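PDB 5E3E: large exoprotein involved in heme utilization or adhesion from Yersinia kristensenii ATCC 33638, which acts through its C-terminal CdiA-CT domain as a contact-dependent growth inhibition toxin, a bacterial ribonuclease of the RNase A superfamily that its cognate CdiI immunity protein binds. Local coordinates for the interface of chains B and A. Sequence-based numbering; all coordinates share one arbitrary frame. Chains: chain A, Large exoprotein involved in heme utilization or adhesion; chain B, CdiI immunity protein.

The interface of chains B and A. Residues chain B 15, 19-21, 74-76; chain A 8, 25-28, 92, 94, 109, 111-113.
Helix 8-17 of CdiI, the loop after it and the loop following helix 62-72 face strands 90-97 and 105-113 of the toxin, with its 3-10 helix 4-8 and the loop leading into strand 27-31. The toxin has the RNase A superfamily fold, and His, Lys, Thr and Tyr gathered at this face suggest that the immunity protein covers the active site. B:Asp21 enters tip to tip against A:His8: OD1 offers its syn lone pair to the imidazole NE2 at 2.6 Å, nearly in the ring plane. Its other oxygen, OD2, takes the A:Thr109 hydroxyl OG1 at 2.5 Å, almost along the C-O axis, so one carboxylate serves two donors and could favour a protonated histidine. B:Asn19 OD1 receives the backbone N of B:Asp21 (2.7 Å), steadying this turn. Between B:Asn19 and B:Asp21 lies B:Gln20, its chain extended beyond CG (chi2 -177°); its flat, uncharged amide suits stacking on one face of the A:Tyr111 ring, planes 25° apart and NE2 toward the rim. The phenol OH of that tyrosine accepts the B:Gln20 backbone N at 3.0 Å and shares a water with A:Arg92 NH1 and B:Arg15 O. B:Asp74 forms salt bridges with two basic side chains. Its OD2 uses the anti lone pair for A:Arg92 NH1 (2.8 Å), while A:Lys26 NZ meets OD1 from above the carboxylate plane (2.8 Å). Long and flexible, the lysine bends at chi4 (-71°) so that its amine also reaches B:Cys75 O, and its backbone N binds B:Ser76 O at 2.8 Å. B:Arg15, extended, crosses A:Arg92 with CD centred over the guanidinium; these like charges presumably tolerate each other because B:Asp74 lies at that guanidinium's edge.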
loop_
_atom_site.group_PDB
_atom_site.type_symbol
_atom_site.label_atom_id
_atom_site.label_comp_id
_atom_site.label_asym_id
_atom_site.label_seq_id
_atom_site.Cartn_x
_atom_site.Cartn_y
_atom_site.Cartn_z
ATOM N N ARG B 15 2.830 -1.044 1.701
ATOM C CA ARG B 15 1.994 0.021 1.180
ATOM C C ARG B 15 2.155 0.275 -0.293
ATOM O O ARG B 15 1.170 0.640 -0.937
ATOM C CB ARG B 15 2.180 1.309 1.941
ATOM C CG ARG B 15 1.857 1.178 3.395
ATOM C CD ARG B 15 2.071 2.493 4.104
ATOM N NE ARG B 15 1.813 2.419 5.548
ATOM C CZ ARG B 15 1.837 3.476 6.371
ATOM N NH1 ARG B 15 2.111 4.708 5.926
ATOM N NH2 ARG B 15 1.627 3.306 7.664
ATOM N N ASN B 19 -0.273 -2.817 -2.254
ATOM C CA ASN B 19 -1.353 -1.859 -2.387
ATOM C C ASN B 19 -2.653 -2.583 -2.809
ATOM O O ASN B 19 -2.642 -3.758 -3.118
ATOM C CB ASN B 19 -0.976 -0.712 -3.335
ATOM C CG ASN B 19 -0.841 -1.157 -4.763
ATOM O OD1 ASN B 19 -1.810 -1.575 -5.379
ATOM N ND2 ASN B 19 0.374 -1.081 -5.310
ATOM N N GLN B 20 -3.793 -1.884 -2.776
ATOM C CA GLN B 20 -5.065 -2.535 -3.084
ATOM C C GLN B 20 -5.124 -3.135 -4.489
ATOM O O GLN B 20 -5.954 -4.014 -4.759
ATOM C CB GLN B 20 -6.228 -1.546 -2.940
ATOM C CG GLN B 20 -6.529 -1.202 -1.502
ATOM C CD GLN B 20 -7.721 -0.267 -1.351
ATOM O OE1 GLN B 20 -8.682 -0.306 -2.132
ATOM N NE2 GLN B 20 -7.676 0.567 -0.327
ATOM N N ASP B 21 -4.270 -2.643 -5.374
ATOM C CA ASP B 21 -4.228 -3.110 -6.746
ATOM C C ASP B 21 -3.106 -4.110 -7.055
ATOM O O ASP B 21 -2.793 -4.333 -8.230
ATOM C CB ASP B 21 -4.088 -1.916 -7.669
ATOM C CG ASP B 21 -5.125 -0.843 -7.387
ATOM O OD1 ASP B 21 -6.304 -1.176 -7.262
ATOM O OD2 ASP B 21 -4.748 0.318 -7.263
ATOM N N ASP B 74 -0.344 -1.189 7.430
ATOM C CA ASP B 74 -1.410 -1.002 6.454
ATOM C C ASP B 74 -1.270 -1.821 5.178
ATOM O O ASP B 74 -1.577 -1.298 4.083
ATOM C CB ASP B 74 -1.604 0.455 6.084
ATOM C CG ASP B 74 -3.024 0.728 5.534
ATOM O OD1 ASP B 74 -3.995 0.030 5.959
ATOM O OD2 ASP B 74 -3.183 1.635 4.656
ATOM N N CYS B 75 -0.849 -3.079 5.322
ATOM C CA CYS B 75 -0.846 -4.051 4.211
ATOM C C CYS B 75 -2.268 -4.227 3.648
ATOM O O CYS B 75 -3.202 -4.407 4.426
ATOM C CB CYS B 75 -0.366 -5.402 4.725
ATOM S SG CYS B 75 -0.190 -6.670 3.449
ATOM N N SER B 76 -2.438 -4.201 2.316
ATOM C CA SER B 76 -3.800 -4.420 1.708
ATOM C C SER B 76 -4.100 -5.895 1.455
ATOM O O SER B 76 -5.266 -6.275 1.347
ATOM C CB SER B 76 -3.942 -3.683 0.366
ATOM O OG SER B 76 -3.820 -2.288 0.549
ATOM N N HIS A 8 -10.686 3.125 -8.169
ATOM C CA HIS A 8 -10.951 3.761 -6.847
ATOM C C HIS A 8 -11.617 5.115 -7.012
ATOM O O HIS A 8 -11.438 6.021 -6.175
ATOM C CB HIS A 8 -9.660 3.897 -6.053
ATOM C CG HIS A 8 -8.908 2.617 -5.963
ATOM N ND1 HIS A 8 -9.233 1.630 -5.070
ATOM C CD2 HIS A 8 -7.886 2.125 -6.709
ATOM C CE1 HIS A 8 -8.427 0.597 -5.243
ATOM N NE2 HIS A 8 -7.623 0.860 -6.253
ATOM N N VAL A 25 -8.222 -8.703 -0.471
ATOM C CA VAL A 25 -7.769 -7.517 0.209
ATOM C C VAL A 25 -8.464 -7.399 1.536
ATOM O O VAL A 25 -9.612 -7.894 1.716
ATOM C CB VAL A 25 -7.998 -6.203 -0.604
ATOM C CG1 VAL A 25 -7.045 -6.141 -1.781
ATOM C CG2 VAL A 25 -9.460 -6.053 -1.019
ATOM N N LYS A 26 -7.806 -6.738 2.475
ATOM C CA LYS A 26 -8.372 -6.590 3.820
ATOM C C LYS A 26 -9.450 -5.513 3.817
ATOM O O LYS A 26 -10.306 -5.488 4.730
ATOM C CB LYS A 26 -7.317 -6.234 4.879
ATOM C CG LYS A 26 -6.843 -4.806 4.872
ATOM C CD LYS A 26 -6.260 -4.395 6.184
ATOM C CE LYS A 26 -6.102 -2.894 6.206
ATOM N NZ LYS A 26 -5.024 -2.475 5.295
ATOM N N SER A 27 -9.323 -4.588 2.871
ATOM C CA SER A 27 -10.220 -3.425 2.758
ATOM C C SER A 27 -10.131 -2.851 1.366
ATOM O O SER A 27 -9.183 -3.119 0.619
ATOM C CB SER A 27 -9.913 -2.344 3.789
ATOM O OG SER A 27 -8.743 -1.627 3.506
ATOM N N ALA A 28 -11.153 -2.088 1.007
ATOM C CA ALA A 28 -11.222 -1.517 -0.320
ATOM C C ALA A 28 -11.857 -0.155 -0.210
ATOM O O ALA A 28 -12.850 0.031 0.490
ATOM C CB ALA A 28 -12.037 -2.419 -1.211
ATOM N N ARG A 92 -3.901 8.073 -0.067
ATOM C CA ARG A 92 -2.529 7.683 -0.366
ATOM C C ARG A 92 -2.471 7.632 -1.858
ATOM O O ARG A 92 -3.346 7.068 -2.506
ATOM C CB ARG A 92 -2.197 6.323 0.237
ATOM C CG ARG A 92 -0.786 5.807 -0.066
ATOM C CD ARG A 92 -0.482 4.470 0.622
ATOM N NE ARG A 92 -0.572 4.692 2.069
ATOM C CZ ARG A 92 -1.206 3.910 2.935
ATOM N NH1 ARG A 92 -1.777 2.773 2.563
ATOM N NH2 ARG A 92 -1.227 4.261 4.210
ATOM N N ILE A 94 0.321 6.535 -4.984
ATOM C CA ILE A 94 1.591 5.867 -5.256
ATOM C C ILE A 94 2.066 6.333 -6.609
ATOM O O ILE A 94 1.316 6.211 -7.594
ATOM C CB ILE A 94 1.460 4.323 -5.289
ATOM C CG1 ILE A 94 0.908 3.754 -3.970
ATOM C CG2 ILE A 94 2.806 3.654 -5.626
ATOM C CD1 ILE A 94 1.640 4.206 -2.753
ATOM N N THR A 109 -1.334 4.546 -8.739
ATOM C CA THR A 109 -2.705 4.431 -8.211
ATOM C C THR A 109 -2.870 5.367 -7.031
ATOM O O THR A 109 -1.941 6.074 -6.645
ATOM C CB THR A 109 -3.032 2.969 -7.804
ATOM O OG1 THR A 109 -4.444 2.802 -7.570
ATOM C CG2 THR A 109 -2.238 2.530 -6.635
ATOM N N TYR A 111 -5.975 6.121 -3.509
ATOM C CA TYR A 111 -7.266 5.830 -2.911
ATOM C C TYR A 111 -7.359 6.365 -1.500
ATOM O O TYR A 111 -6.338 6.652 -0.861
ATOM C CB TYR A 111 -7.540 4.330 -2.878
ATOM C CG TYR A 111 -6.345 3.428 -2.538
ATOM C CD1 TYR A 111 -5.841 3.334 -1.237
ATOM C CD2 TYR A 111 -5.750 2.682 -3.536
ATOM C CE1 TYR A 111 -4.746 2.496 -0.960
ATOM C CE2 TYR A 111 -4.695 1.834 -3.278
ATOM C CZ TYR A 111 -4.206 1.750 -1.990
ATOM O OH TYR A 111 -3.174 0.887 -1.803
ATOM N N PRO A 112 -8.586 6.453 -0.977
ATOM C CA PRO A 112 -8.715 6.922 0.410
ATOM C C PRO A 112 -8.142 5.910 1.396
ATOM O O PRO A 112 -8.136 4.700 1.100
ATOM C CB PRO A 112 -10.216 7.046 0.607
ATOM C CG PRO A 112 -10.799 7.171 -0.768
ATOM C CD PRO A 112 -9.878 6.402 -1.673
ATOM N N THR A 113 -7.690 6.404 2.547
ATOM C CA THR A 113 -7.164 5.555 3.601
ATOM C C THR A 113 -7.816 5.953 4.911
ATOM O O THR A 113 -7.957 7.122 5.176
ATOM C CB THR A 113 -5.623 5.649 3.720
ATOM O OG1 THR A 113 -5.204 7.019 3.836
ATOM C CG2 THR A 113 -4.947 5.050 2.507
HETATM O O HOH W 1 -1.286 1.176 0.159
#